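Local structure of enolase from the environmental genome shotgun sequencing of the Sargasso Sea (2QGY) at residues Leu174-Leu177 / Ser178-Ile181. The protein is of unknown function but, as a magnesium-binding member of the enolase superfamily, probably carries out metal-assisted chemistry on a carboxylate substrate. Numbering follows the deposited sequence.
Sequences LDSL and SISI
With chi1 at -59°, the hydroxyl of S180 lies beside its own backbone N, while the chi1 of S176 (68°) sets OG between N and C, turned toward the amide of I179. S180 OG thereby works in both directions: it donates to S176 O at 2.8 Å, approaching from above the carbonyl plane, and accepts from L174 N at 2.9 Å, nearly straight at 165°. The same S176 O takes S180 N almost head-on, also at 2.9 Å. S176 is the N-cap of helix 177-191, yet the capping bond from I179 N to S176 OG is long and weak at 3.5 Å. The regular i to i+4 pattern continues with I181 N bonded to L177 O (2.9 Å). Apolar contacts flank these bonds: L174 CD1 meets I179 CG2 at 3.8 Å, the two side chains crossing at about a right angle, whereas L177 and I181 run side by side. Beyond them, S180 and I181 pack on F213 of helix 207-217, the next helix around the barrel. The hydroxyl of the buried S180, which both gives and receives, thus ties the loop leaving strand 168-170 to the first turn of its helix, with both its roles satisfied by backbone groups.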
loop_
_atom_site.group_PDB
_atom_site.type_symbol
_atom_site.label_atom_id
_atom_site.label_comp_id
_atom_site.label_asym_id
_atom_site.label_seq_id
_atom_site.Cartn_x
_atom_site.Cartn_y
_atom_site.Cartn_z
ATOM N N LEU A 174 19.264 -19.054 -8.543
ATOM C CA LEU A 174 20.541 -18.500 -9.005
ATOM C C LEU A 174 20.570 -18.429 -10.531
ATOM O O LEU A 174 19.512 -18.480 -11.179
ATOM C CB LEU A 174 21.704 -19.334 -8.456
ATOM C CG LEU A 174 21.667 -19.672 -6.949
ATOM C CD1 LEU A 174 22.821 -20.568 -6.559
ATOM C CD2 LEU A 174 21.659 -18.419 -6.055
ATOM N N ASP A 175 21.771 -18.334 -11.106
ATOM C CA ASP A 175 21.896 -18.037 -12.540
ATOM C C ASP A 175 21.114 -18.956 -13.465
ATOM O O ASP A 175 20.577 -18.503 -14.476
ATOM C CB ASP A 175 23.368 -17.998 -12.974
ATOM C CG ASP A 175 23.990 -16.635 -12.773
ATOM O OD1 ASP A 175 23.321 -15.765 -12.154
ATOM O OD2 ASP A 175 25.147 -16.437 -13.229
ATOM N N SER A 176 21.062 -20.239 -13.121
ATOM C CA SER A 176 20.383 -21.228 -13.933
ATOM C C SER A 176 19.804 -22.326 -13.047
ATOM O O SER A 176 20.159 -22.430 -11.870
ATOM C CB SER A 176 21.364 -21.823 -14.945
ATOM O OG SER A 176 22.355 -22.606 -14.304
ATOM N N LEU A 177 18.926 -23.148 -13.623
ATOM C CA LEU A 177 18.293 -24.247 -12.897
ATOM C C LEU A 177 19.331 -25.142 -12.239
ATOM O O LEU A 177 19.239 -25.432 -11.050
ATOM C CB LEU A 177 17.364 -25.077 -13.812
ATOM C CG LEU A 177 16.857 -26.421 -13.251
ATOM C CD1 LEU A 177 16.063 -26.231 -11.963
ATOM C CD2 LEU A 177 16.017 -27.187 -14.281
ATOM N N SER A 178 20.337 -25.570 -13.000
ATOM C CA SER A 178 21.262 -26.561 -12.457
ATOM C C SER A 178 22.212 -25.976 -11.402
ATOM O O SER A 178 22.638 -26.679 -10.492
ATOM C CB SER A 178 21.977 -27.342 -13.576
ATOM O OG SER A 178 23.304 -26.913 -13.796
ATOM N N ILE A 179 22.518 -24.685 -11.509
ATOM C CA ILE A 179 23.300 -23.995 -10.484
ATOM C C ILE A 179 22.440 -23.857 -9.191
ATOM O O ILE A 179 22.923 -24.088 -8.079
ATOM C CB ILE A 179 23.828 -22.625 -11.018
ATOM C CG1 ILE A 179 24.951 -22.862 -12.064
ATOM C CG2 ILE A 179 24.326 -21.760 -9.879
ATOM C CD1 ILE A 179 25.355 -21.615 -12.876
ATOM N N SER A 180 21.162 -23.540 -9.365
ATOM C CA SER A 180 20.187 -23.450 -8.256
ATOM C C SER A 180 20.055 -24.770 -7.502
ATOM O O SER A 180 20.103 -24.812 -6.270
ATOM C CB SER A 180 18.820 -23.025 -8.800
ATOM O OG SER A 180 18.891 -21.767 -9.458
ATOM N N ILE A 181 19.920 -25.864 -8.252
ATOM C CA ILE A 181 19.787 -27.201 -7.666
ATOM C C ILE A 181 21.069 -27.664 -6.954
ATOM O O ILE A 181 21.000 -28.191 -5.834
ATOM C CB ILE A 181 19.285 -28.241 -8.732
ATOM C CG1 ILE A 181 17.874 -27.891 -9.205
ATOM C CG2 ILE A 181 19.333 -29.666 -8.187
ATOM C CD1 ILE A 181 16.759 -28.055 -8.121
#